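PDB 5A95: putative retaining b-glycosidase from Saccharophagus degradans, which probably hydrolyses mixed-linkage beta-1,3-1,4-glucans as a retaining glycoside hydrolase of family 5, subfamily 26. Local coordinates for residues A[67-78]-A[325-336]; A[92-100]-A[356-364]. The protein carries 1 engineered substitution. All coordinates share one frame; numbering follows the deposited sequence.

Overall arrangement
Both contacts lie where the first and last strands of the TIM barrel common to family 5 meet, their centres 13 Å apart. Interaction 1 is buried, about 8 Å from the chain centre, and closes the barrel by pairing strand 65-72 with strand 326-329; the loop after the latter runs on to the bound sugars. Interaction 2, about 18 Å out, packs the end of helix 87-96, after strand 65-72 and the short helix 76-81, against helix 350-363, after strand 326-329. The segments alternate along the chain, 67-78, 92-100, 325-336, 356-364, so N- and C-terminal parts are joined in two layers. N100 bonds to strand 65-72, and W97 meets F332 edge-to-face.

Interaction 1: A[67-78]-A[325-336]; sequences TFRGVNIADTGK and VSYTVWVFDPDW. With BGC (beta-D-glucopyranose), chain D; BGC (beta-D-glucopyranose), chain B; BGC (beta-D-glucopyranose), chain C.
With CG anti to its backbone carbonyl carbon (chi1 -74°), N72 brings its amide obliquely up to the W330 ring, and K78, bent at chi2 (-85°), carries its ammonium to D333 and D335. N72 CG lies 3.3 Å from W330 CE3, amide and ring planes 61° apart. V329 O receives two N-H groups of N72: the backbone N at 2.8 Å, nearly straight on, and ND2 from above the carbonyl plane. R103 and T290 hold the two ends of the same amide, so a buried asparagine suits the place as donor and acceptor. The backbones of 69-72 and 326-329 pair in parallel and close the barrel, and G70, without a side chain, lies beside T328 CG2.

W330, just before the cis peptide to V331, meets the glycan, and the loop returns to it at D335 and W336. K78 NZ forms salt bridges to D333 OD1 (2.8 Å), on its syn lone pair, and to D335 OD2 (2.8 Å), on its anti lone pair. D333 OD2 also accepts from D335 N and W336 N, shaping the turn. The W336 ring lies between A74 CB and a glucose C4. W32 of the second subunit meets that ring edge-to-face. The two carboxylates probably hold K78 charged and leave the cluster net negative, and the network ties the loop carrying W336 to the start of helix 76-81.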
loop_
_atom_site.group_PDB
_atom_site.type_symbol
_atom_site.label_atom_id
_atom_site.label_comp_id
_atom_site.label_asym_id
_atom_site.label_seq_id
_atom_site.Cartn_x
_atom_site.Cartn_y
_atom_site.Cartn_z
ATOM N N THR A 67 -6.088 -38.417 5.506
ATOM C CA THR A 67 -5.647 -37.578 6.631
ATOM C C THR A 67 -4.239 -37.098 6.362
ATOM O O THR A 67 -3.352 -37.905 6.151
ATOM C CB THR A 67 -5.685 -38.412 7.950
ATOM O OG1 THR A 67 -6.998 -38.999 8.091
ATOM C CG2 THR A 67 -5.388 -37.568 9.140
ATOM N N PHE A 68 -4.028 -35.782 6.345
ATOM C CA PHE A 68 -2.652 -35.258 6.275
ATOM C C PHE A 68 -1.997 -35.524 7.644
ATOM O O PHE A 68 -2.568 -35.183 8.687
ATOM C CB PHE A 68 -2.615 -33.749 5.982
ATOM C CG PHE A 68 -3.219 -33.340 4.662
ATOM C CD1 PHE A 68 -2.453 -33.322 3.516
ATOM C CD2 PHE A 68 -4.553 -32.993 4.556
ATOM C CE1 PHE A 68 -2.979 -32.968 2.303
ATOM C CE2 PHE A 68 -5.083 -32.600 3.337
ATOM C CZ PHE A 68 -4.312 -32.616 2.208
ATOM N N ARG A 69 -0.825 -36.145 7.624
ATOM C CA ARG A 69 -0.072 -36.479 8.819
ATOM C C ARG A 69 1.381 -36.229 8.476
ATOM O O ARG A 69 1.982 -36.918 7.643
ATOM C CB ARG A 69 -0.238 -37.961 9.224
ATOM C CG ARG A 69 -1.654 -38.400 9.575
ATOM C CD ARG A 69 -1.708 -39.887 9.978
ATOM N NE ARG A 69 -1.156 -40.713 8.902
ATOM C CZ ARG A 69 -1.840 -41.295 7.933
ATOM N NH1 ARG A 69 -3.172 -41.215 7.886
ATOM N NH2 ARG A 69 -1.177 -41.955 6.996
ATOM N N GLY A 70 1.987 -35.244 9.123
ATOM C CA GLY A 70 3.383 -34.953 8.822
ATOM C C GLY A 70 3.983 -33.876 9.676
ATOM O O GLY A 70 3.644 -33.735 10.854
ATOM N N VAL A 71 4.888 -33.116 9.065
ATOM C CA VAL A 71 5.698 -32.155 9.784
ATOM C C VAL A 71 5.871 -30.876 8.973
ATOM O O VAL A 71 5.781 -30.881 7.744
ATOM C CB VAL A 71 7.103 -32.697 10.127
ATOM C CG1 VAL A 71 7.006 -34.007 10.881
ATOM C CG2 VAL A 71 7.952 -32.898 8.883
ATOM N N ASN A 72 6.132 -29.786 9.700
ATOM C CA ASN A 72 6.801 -28.609 9.170
ATOM C C ASN A 72 8.280 -28.865 9.044
ATOM O O ASN A 72 8.873 -29.528 9.907
ATOM C CB ASN A 72 6.627 -27.446 10.149
ATOM C CG ASN A 72 5.240 -26.868 10.130
ATOM O OD1 ASN A 72 4.976 -25.970 9.341
ATOM N ND2 ASN A 72 4.343 -27.396 10.955
ATOM N N ILE A 73 8.886 -28.266 8.026
ATOM C CA ILE A 73 10.314 -28.026 7.997
ATOM C C ILE A 73 10.487 -26.517 8.034
ATOM O O ILE A 73 9.496 -25.765 8.007
ATOM C CB ILE A 73 10.993 -28.662 6.776
ATOM C CG1 ILE A 73 10.393 -28.140 5.468
ATOM C CG2 ILE A 73 10.920 -30.189 6.867
ATOM C CD1 ILE A 73 11.117 -28.619 4.222
ATOM N N ALA A 74 11.723 -26.058 8.170
ATOM C CA ALA A 74 11.983 -24.625 8.202
ATOM C C ALA A 74 11.783 -23.972 6.826
ATOM O O ALA A 74 11.660 -24.640 5.800
ATOM C CB ALA A 74 13.395 -24.329 8.739
ATOM N N ASP A 75 11.784 -22.637 6.821
ATOM C CA ASP A 75 11.756 -21.880 5.577
ATOM C C ASP A 75 12.899 -22.312 4.643
ATOM O O ASP A 75 14.019 -22.574 5.079
ATOM C CB ASP A 75 11.877 -20.380 5.891
ATOM C CG ASP A 75 11.956 -19.525 4.665
ATOM O OD1 ASP A 75 13.089 -19.273 4.202
ATOM O OD2 ASP A 75 10.898 -19.040 4.193
ATOM N N THR A 76 12.596 -22.340 3.353
ATOM C CA THR A 76 13.534 -22.779 2.330
ATOM C C THR A 76 14.836 -22.000 2.398
ATOM O O THR A 76 15.905 -22.574 2.286
ATOM C CB THR A 76 12.871 -22.603 0.939
ATOM O OG1 THR A 76 11.685 -23.407 0.864
ATOM C CG2 THR A 76 13.804 -22.973 -0.183
ATOM N N GLY A 77 14.742 -20.683 2.553
ATOM C CA GLY A 77 15.926 -19.846 2.627
ATOM C C GLY A 77 16.798 -20.149 3.844
ATOM O O GLY A 77 18.018 -20.108 3.777
ATOM N N LYS A 78 16.170 -20.407 4.989
ATOM C CA LYS A 78 16.901 -20.778 6.190
ATOM C C LYS A 78 17.701 -22.035 5.888
ATOM O O LYS A 78 18.879 -22.121 6.203
ATOM C CB LYS A 78 15.925 -20.988 7.361
ATOM C CG LYS A 78 16.570 -21.354 8.698
ATOM C CD LYS A 78 16.828 -22.848 8.829
ATOM C CE LYS A 78 17.283 -23.174 10.243
ATOM N NZ LYS A 78 17.721 -24.575 10.389
ATOM N N VAL A 325 -8.858 -35.385 12.797
ATOM C CA VAL A 325 -8.151 -34.151 12.461
ATOM C C VAL A 325 -6.777 -34.464 11.866
ATOM O O VAL A 325 -6.055 -35.322 12.356
ATOM C CB VAL A 325 -8.078 -33.263 13.720
ATOM C CG1 VAL A 325 -7.093 -32.121 13.555
ATOM C CG2 VAL A 325 -9.474 -32.697 14.026
ATOM N N SER A 326 -6.436 -33.751 10.789
ATOM C CA SER A 326 -5.118 -33.821 10.166
ATOM C C SER A 326 -4.124 -32.934 10.914
ATOM O O SER A 326 -4.528 -32.050 11.678
ATOM C CB SER A 326 -5.244 -33.355 8.731
ATOM O OG SER A 326 -5.981 -34.257 7.924
ATOM N N TYR A 327 -2.834 -33.160 10.719
ATOM C CA TYR A 327 -1.845 -32.398 11.471
ATOM C C TYR A 327 -0.466 -32.392 10.833
ATOM O O TYR A 327 -0.055 -33.332 10.183
ATOM C CB TYR A 327 -1.726 -32.908 12.918
ATOM C CG TYR A 327 -1.384 -34.363 13.038
ATOM C CD1 TYR A 327 -0.067 -34.791 13.052
ATOM C CD2 TYR A 327 -2.373 -35.319 13.096
ATOM C CE1 TYR A 327 0.250 -36.136 13.169
ATOM C CE2 TYR A 327 -2.072 -36.662 13.214
ATOM C CZ TYR A 327 -0.758 -37.070 13.235
ATOM O OH TYR A 327 -0.429 -38.420 13.331
ATOM N N THR A 328 0.258 -31.298 11.094
ATOM C CA THR A 328 1.669 -31.194 10.790
ATOM C C THR A 328 2.400 -30.602 11.994
ATOM O O THR A 328 2.217 -29.436 12.350
ATOM C CB THR A 328 1.967 -30.373 9.533
ATOM O OG1 THR A 328 1.352 -29.093 9.577
ATOM C CG2 THR A 328 1.502 -31.088 8.285
ATOM N N VAL A 329 3.259 -31.407 12.627
ATOM C CA VAL A 329 3.943 -31.024 13.841
ATOM C C VAL A 329 4.955 -29.905 13.526
ATOM O O VAL A 329 5.585 -29.895 12.456
ATOM C CB VAL A 329 4.702 -32.233 14.424
ATOM C CG1 VAL A 329 5.424 -31.896 15.721
ATOM C CG2 VAL A 329 3.745 -33.390 14.670
ATOM N N TRP A 330 5.133 -28.994 14.480
ATOM C CA TRP A 330 6.147 -27.938 14.401
ATOM C C TRP A 330 7.262 -28.283 15.400
ATOM O O TRP A 330 6.965 -28.404 16.578
ATOM C CB TRP A 330 5.512 -26.556 14.754
ATOM C CG TRP A 330 6.487 -25.409 14.689
ATOM C CD1 TRP A 330 7.365 -25.031 15.662
ATOM C CD2 TRP A 330 6.757 -24.577 13.562
ATOM N NE1 TRP A 330 8.124 -23.969 15.230
ATOM C CE2 TRP A 330 7.778 -23.676 13.938
ATOM C CE3 TRP A 330 6.220 -24.493 12.275
ATOM C CZ2 TRP A 330 8.288 -22.713 13.064
ATOM C CZ3 TRP A 330 6.716 -23.550 11.409
ATOM C CH2 TRP A 330 7.733 -22.647 11.809
ATOM N N VAL A 331 8.530 -28.408 14.980
ATOM C CA VAL A 331 9.025 -28.293 13.597
ATOM C C VAL A 331 10.197 -29.269 13.425
ATOM O O VAL A 331 10.967 -29.481 14.370
ATOM C CB VAL A 331 9.468 -26.839 13.287
ATOM C CG1 VAL A 331 10.493 -26.347 14.285
ATOM C CG2 VAL A 331 9.978 -26.691 11.860
ATOM N N PHE A 332 10.326 -29.859 12.242
ATOM C CA PHE A 332 11.391 -30.804 11.949
ATOM C C PHE A 332 12.620 -30.015 11.507
ATOM O O PHE A 332 12.917 -29.893 10.336
ATOM C CB PHE A 332 10.930 -31.804 10.898
ATOM C CG PHE A 332 11.816 -33.006 10.796
ATOM C CD1 PHE A 332 11.608 -34.088 11.641
ATOM C CD2 PHE A 332 12.823 -33.089 9.845
ATOM C CE1 PHE A 332 12.395 -35.220 11.538
ATOM C CE2 PHE A 332 13.608 -34.234 9.742
ATOM C CZ PHE A 332 13.400 -35.282 10.605
ATOM N N ASP A 333 13.311 -29.490 12.514
ATOM C CA ASP A 333 14.475 -28.639 12.382
ATOM C C ASP A 333 15.205 -28.705 13.704
ATOM O O ASP A 333 14.550 -28.786 14.743
ATOM C CB ASP A 333 14.028 -27.184 12.130
ATOM C CG ASP A 333 15.165 -26.308 11.694
ATOM O OD1 ASP A 333 15.565 -26.419 10.517
ATOM O OD2 ASP A 333 15.707 -25.534 12.529
ATOM N N PRO A 334 16.559 -28.660 13.699
ATOM C CA PRO A 334 17.294 -28.663 14.974
ATOM C C PRO A 334 17.487 -27.282 15.609
ATOM O O PRO A 334 17.970 -27.194 16.730
ATOM C CB PRO A 334 18.655 -29.268 14.590
ATOM C CG PRO A 334 18.856 -28.831 13.188
ATOM C CD PRO A 334 17.485 -28.790 12.557
ATOM N N ASP A 335 17.148 -26.216 14.895
ATOM C CA ASP A 335 17.378 -24.847 15.354
ATOM C C ASP A 335 16.115 -24.138 15.792
ATOM O O ASP A 335 16.070 -23.538 16.868
ATOM C CB ASP A 335 18.076 -24.010 14.267
ATOM C CG ASP A 335 19.343 -24.637 13.789
ATOM O OD1 ASP A 335 20.168 -24.952 14.646
ATOM O OD2 ASP A 335 19.521 -24.823 12.575
ATOM N N TRP A 336 15.074 -24.195 14.966
ATOM C CA TRP A 336 13.803 -23.580 15.262
ATOM C C TRP A 336 13.024 -24.465 16.230
ATOM O O TRP A 336 12.992 -25.676 16.067
ATOM C CB TRP A 336 13.020 -23.417 13.961
ATOM C CG TRP A 336 13.512 -22.341 13.082
ATOM C CD1 TRP A 336 14.666 -21.604 13.223
ATOM C CD2 TRP A 336 12.846 -21.836 11.933
ATOM N NE1 TRP A 336 14.740 -20.659 12.211
ATOM C CE2 TRP A 336 13.646 -20.795 11.397
ATOM C CE3 TRP A 336 11.648 -22.177 11.285
ATOM C CZ2 TRP A 336 13.275 -20.079 10.263
ATOM C CZ3 TRP A 336 11.272 -21.439 10.151
ATOM C CH2 TRP A 336 12.082 -20.413 9.657
HETATM C C2 BGC D . 10.811 -20.608 16.212
HETATM C C3 BGC D . 11.942 -19.611 16.036
HETATM C C4 BGC D . 12.034 -19.140 14.601
HETATM C C5 BGC D . 10.677 -18.642 14.106
HETATM C C6 BGC D . 10.638 -18.373 12.623
HETATM C C1 BGC D . 9.541 -19.934 15.720
HETATM O O2 BGC D . 10.739 -20.932 17.599
HETATM O O3 BGC D . 13.173 -20.257 16.386
HETATM O O4 BGC D . 12.967 -18.065 14.528
HETATM O O5 BGC D . 9.689 -19.627 14.346
HETATM O O6 BGC D . 9.332 -17.944 12.250
HETATM C C2 BGC B . 5.026 -19.394 14.982
HETATM C C3 BGC B . 6.351 -20.084 14.664
HETATM C C4 BGC B . 7.198 -20.168 15.939
HETATM C C5 BGC B . 6.407 -20.848 17.039
HETATM C C6 BGC B . 7.193 -20.987 18.320
HETATM C C1 BGC B . 4.364 -19.877 16.270
HETATM O O1 BGC B . 3.455 -18.945 16.800
HETATM O O2 BGC B . 4.115 -19.517 13.828
HETATM O O3 BGC B . 6.975 -19.353 13.562
HETATM O O4 BGC B . 8.458 -20.842 15.806
HETATM O O5 BGC B . 5.295 -20.003 17.317
HETATM O O6 BGC B . 6.252 -21.452 19.289
HETATM C C2 BGC C . 14.865 -20.697 18.032
HETATM C C3 BGC C . 15.567 -20.189 19.274
HETATM C C4 BGC C . 15.991 -18.752 19.080
HETATM C C5 BGC C . 14.784 -17.913 18.716
HETATM C C6 BGC C . 15.155 -16.457 18.456
HETATM C C1 BGC C . 13.735 -19.790 17.626
HETATM O O2 BGC C . 14.362 -22.015 18.289
HETATM O O3 BGC C . 16.734 -20.976 19.499
HETATM O O4 BGC C . 16.612 -18.295 20.284
HETATM O O5 BGC C . 14.203 -18.431 17.515
HETATM O O6 BGC C . 16.041 -16.383 17.323
HETATM O O HOH W 1 13.930 -27.817 8.778
#

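Interaction 2: A[92-100]-A[356-364]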
loop_
_atom_site.group_PDB
_atom_site.type_symbol
_atom_site.label_atom_id
_atom_site.label_comp_id
_atom_site.label_asym_id
_atom_site.label_seq_id
_atom_site.Cartn_x
_atom_site.Cartn_y
_atom_site.Cartn_z
ATOM N N GLU A 92 14.200 -38.793 4.267
ATOM C CA GLU A 92 14.234 -39.220 5.666
ATOM C C GLU A 92 12.811 -39.215 6.242
ATOM O O GLU A 92 12.368 -40.144 6.904
ATOM C CB GLU A 92 15.119 -38.286 6.462
ATOM C CG GLU A 92 15.023 -38.458 7.976
ATOM C CD GLU A 92 15.572 -39.772 8.508
ATOM O OE1 GLU A 92 16.225 -40.531 7.750
ATOM O OE2 GLU A 92 15.397 -40.011 9.711
ATOM N N LEU A 93 12.096 -38.138 5.985
ATOM C CA LEU A 93 10.762 -38.001 6.525
ATOM C C LEU A 93 9.786 -39.044 5.987
ATOM O O LEU A 93 9.019 -39.652 6.754
ATOM C CB LEU A 93 10.246 -36.587 6.264
ATOM C CG LEU A 93 10.896 -35.536 7.153
ATOM C CD1 LEU A 93 10.630 -34.122 6.631
ATOM C CD2 LEU A 93 10.380 -35.691 8.587
ATOM N N ALA A 94 9.761 -39.197 4.664
ATOM C CA ALA A 94 8.844 -40.126 4.025
ATOM C C ALA A 94 9.201 -41.572 4.367
ATOM O O ALA A 94 8.324 -42.403 4.649
ATOM C CB ALA A 94 8.830 -39.929 2.529
ATOM N N ASN A 95 10.489 -41.876 4.354
ATOM C CA ASN A 95 10.905 -43.271 4.528
ATOM C C ASN A 95 10.968 -43.750 5.963
ATOM O O ASN A 95 10.737 -44.921 6.229
ATOM C CB ASN A 95 12.276 -43.525 3.887
ATOM C CG ASN A 95 12.264 -43.328 2.384
ATOM O OD1 ASN A 95 11.232 -43.458 1.734
ATOM N ND2 ASN A 95 13.428 -43.015 1.827
ATOM N N ASN A 96 11.315 -42.849 6.867
ATOM C CA ASN A 96 11.585 -43.206 8.263
ATOM C C ASN A 96 10.699 -42.592 9.342
ATOM O O ASN A 96 10.695 -43.076 10.469
ATOM C CB ASN A 96 13.037 -42.890 8.607
ATOM C CG ASN A 96 14.017 -43.770 7.851
ATOM O OD1 ASN A 96 13.707 -44.910 7.503
ATOM N ND2 ASN A 96 15.208 -43.249 7.617
ATOM N N TRP A 97 9.954 -41.532 9.012
ATOM C CA TRP A 97 9.110 -40.863 10.014
ATOM C C TRP A 97 7.607 -40.993 9.791
ATOM O O TRP A 97 6.815 -40.430 10.553
ATOM C CB TRP A 97 9.518 -39.382 10.142
ATOM C CG TRP A 97 10.861 -39.182 10.772
ATOM C CD1 TRP A 97 12.082 -39.515 10.229
ATOM C CD2 TRP A 97 11.148 -38.601 12.048
ATOM N NE1 TRP A 97 13.082 -39.220 11.106
ATOM C CE2 TRP A 97 12.548 -38.643 12.228
ATOM C CE3 TRP A 97 10.354 -38.041 13.065
ATOM C CZ2 TRP A 97 13.173 -38.135 13.379
ATOM C CZ3 TRP A 97 10.978 -37.544 14.200
ATOM C CH2 TRP A 97 12.371 -37.607 14.359
ATOM N N GLY A 98 7.202 -41.720 8.758
ATOM C CA GLY A 98 5.802 -42.050 8.542
ATOM C C GLY A 98 4.981 -40.932 7.958
ATOM O O GLY A 98 3.775 -41.022 7.930
ATOM N N VAL A 99 5.620 -39.862 7.492
ATOM C CA VAL A 99 4.832 -38.725 7.041
ATOM C C VAL A 99 4.207 -38.951 5.674
ATOM O O VAL A 99 4.787 -39.628 4.827
ATOM C CB VAL A 99 5.622 -37.404 6.966
ATOM C CG1 VAL A 99 6.450 -37.157 8.226
ATOM C CG2 VAL A 99 6.467 -37.284 5.709
ATOM N N ASN A 100 3.038 -38.344 5.441
ATOM C CA ASN A 100 2.504 -38.238 4.107
ATOM C C ASN A 100 2.436 -36.778 3.643
ATOM O O ASN A 100 1.976 -36.518 2.535
ATOM C CB ASN A 100 1.158 -38.945 3.957
ATOM C CG ASN A 100 0.042 -38.304 4.773
ATOM O OD1 ASN A 100 0.107 -37.158 5.140
ATOM N ND2 ASN A 100 -1.011 -39.051 5.023
ATOM N N LYS A 356 7.007 -39.407 15.978
ATOM C CA LYS A 356 7.511 -40.356 15.017
ATOM C C LYS A 356 6.785 -41.712 15.171
ATOM O O LYS A 356 6.352 -42.336 14.212
ATOM C CB LYS A 356 9.020 -40.576 15.221
ATOM C CG LYS A 356 9.668 -41.404 14.145
ATOM C CD LYS A 356 11.156 -41.470 14.372
ATOM C CE LYS A 356 11.867 -42.202 13.247
ATOM N NZ LYS A 356 13.346 -42.138 13.444
ATOM N N GLN A 357 6.691 -42.175 16.417
ATOM C CA GLN A 357 6.000 -43.428 16.697
ATOM C C GLN A 357 4.534 -43.369 16.294
ATOM O O GLN A 357 4.008 -44.285 15.692
ATOM C CB GLN A 357 6.160 -43.776 18.179
ATOM C CG GLN A 357 5.501 -45.075 18.617
ATOM C CD GLN A 357 5.947 -45.516 20.014
ATOM O OE1 GLN A 357 5.997 -44.730 20.943
ATOM N NE2 GLN A 357 6.290 -46.787 20.150
ATOM N N VAL A 358 3.873 -42.263 16.615
ATOM C CA VAL A 358 2.468 -42.070 16.257
ATOM C C VAL A 358 2.270 -42.127 14.751
ATOM O O VAL A 358 1.387 -42.816 14.254
ATOM C CB VAL A 358 1.956 -40.723 16.822
ATOM C CG1 VAL A 358 0.607 -40.334 16.238
ATOM C CG2 VAL A 358 1.894 -40.772 18.343
ATOM N N MET A 359 3.122 -41.406 14.012
ATOM C CA MET A 359 2.952 -41.348 12.564
ATOM C C MET A 359 3.302 -42.675 11.899
ATOM O O MET A 359 2.618 -43.097 10.969
ATOM C CB MET A 359 3.775 -40.211 11.965
ATOM C CG MET A 359 3.262 -38.856 12.404
ATOM S SD MET A 359 4.059 -37.424 11.616
ATOM C CE MET A 359 5.749 -37.587 12.206
ATOM N N LEU A 360 4.343 -43.342 12.382
ATOM C CA LEU A 360 4.679 -44.650 11.815
ATOM C C LEU A 360 3.539 -45.656 12.036
ATOM O O LEU A 360 3.216 -46.461 11.143
ATOM C CB LEU A 360 5.985 -45.192 12.393
ATOM C CG LEU A 360 7.244 -44.513 11.854
ATOM C CD1 LEU A 360 8.443 -44.840 12.724
ATOM C CD2 LEU A 360 7.514 -44.892 10.414
ATOM N N GLU A 361 2.923 -45.613 13.219
ATOM C CA GLU A 361 1.818 -46.518 13.498
ATOM C C GLU A 361 0.600 -46.205 12.633
ATOM O O GLU A 361 -0.045 -47.108 12.114
ATOM C CB GLU A 361 1.453 -46.496 14.992
ATOM C CG GLU A 361 0.321 -47.434 15.364
ATOM C CD GLU A 361 0.512 -48.853 14.822
ATOM O OE1 GLU A 361 1.632 -49.425 14.974
ATOM O OE2 GLU A 361 -0.462 -49.394 14.235
ATOM N N ALA A 362 0.320 -44.913 12.436
ATOM C CA ALA A 362 -0.842 -44.487 11.653
ATOM C C ALA A 362 -0.689 -44.835 10.179
ATOM O O ALA A 362 -1.675 -45.110 9.497
ATOM C CB ALA A 362 -1.096 -42.994 11.815
ATOM N N LYS A 363 0.551 -44.857 9.694
ATOM C CA LYS A 363 0.805 -45.152 8.288
ATOM C C LYS A 363 0.514 -46.623 7.979
ATOM O O LYS A 363 0.099 -46.958 6.868
ATOM C CB LYS A 363 2.255 -44.811 7.941
ATOM C CG LYS A 363 2.655 -45.136 6.518
ATOM C CD LYS A 363 4.057 -44.659 6.224
ATOM C CE LYS A 363 4.496 -44.999 4.802
ATOM N NZ LYS A 363 5.845 -44.417 4.574
ATOM N N LYS A 364 0.755 -47.477 8.969
ATOM C CA LYS A 364 0.468 -48.902 8.862
ATOM C C LYS A 364 -1.036 -49.144 8.827
ATOM O O LYS A 364 -1.477 -50.292 8.695
ATOM C CB LYS A 364 1.083 -49.658 10.040
ATOM C CG LYS A 364 2.598 -49.678 10.064
ATOM C CD LYS A 364 3.108 -50.635 11.135
ATOM C CE LYS A 364 4.587 -50.933 10.945
ATOM N NZ LYS A 364 5.157 -51.816 12.002
HETATM O O HOH W 2 1.458 -41.244 9.291
HETATM O O HOH W 3 5.217 -41.843 3.508
#
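K356 stretches its extended chain over one face of the W97 indole, crossing it at about a right angle. CD sits above the six-membered ring, 3.6 Å from its centroid and 8° off the normal, and NZ reaches the five-membered ring, 4.0 Å from that centroid: a CH-pi contact continued by a cation-pi one. A lysine suits this edge because its methylenes cover the aromatic surface while its ammonium ends over the smaller ring. E92 fixes the indole from the side: W97 NE1 donates to OE2 (2.8 Å) in the ring plane, and N96 ND2 donates to OE1.

Next to the ring the chain leaves the helix at G98, with a positive phi (78°) that glycine takes easily; its lack of a side chain lets the backbone of M359 and L360 come close, where a CB would clash. L360 CD2 packs 3.6 Å from G98 N, and M359, bent at chi3 (-64°), brings CE to V99 CG1. One water donates to both G98 O and M359 O; another accepts from K363 NZ and donates to V99 O.

With an alanine at W97, the methylenes of K356 would probably lose their aromatic cover and E92 OE2 its indole donor. E92 OE2, 4.8 Å from K356 NZ, probably adds a longer-range attraction to the cation-pi contact, and its bond to NE1 may make the indole a better partner.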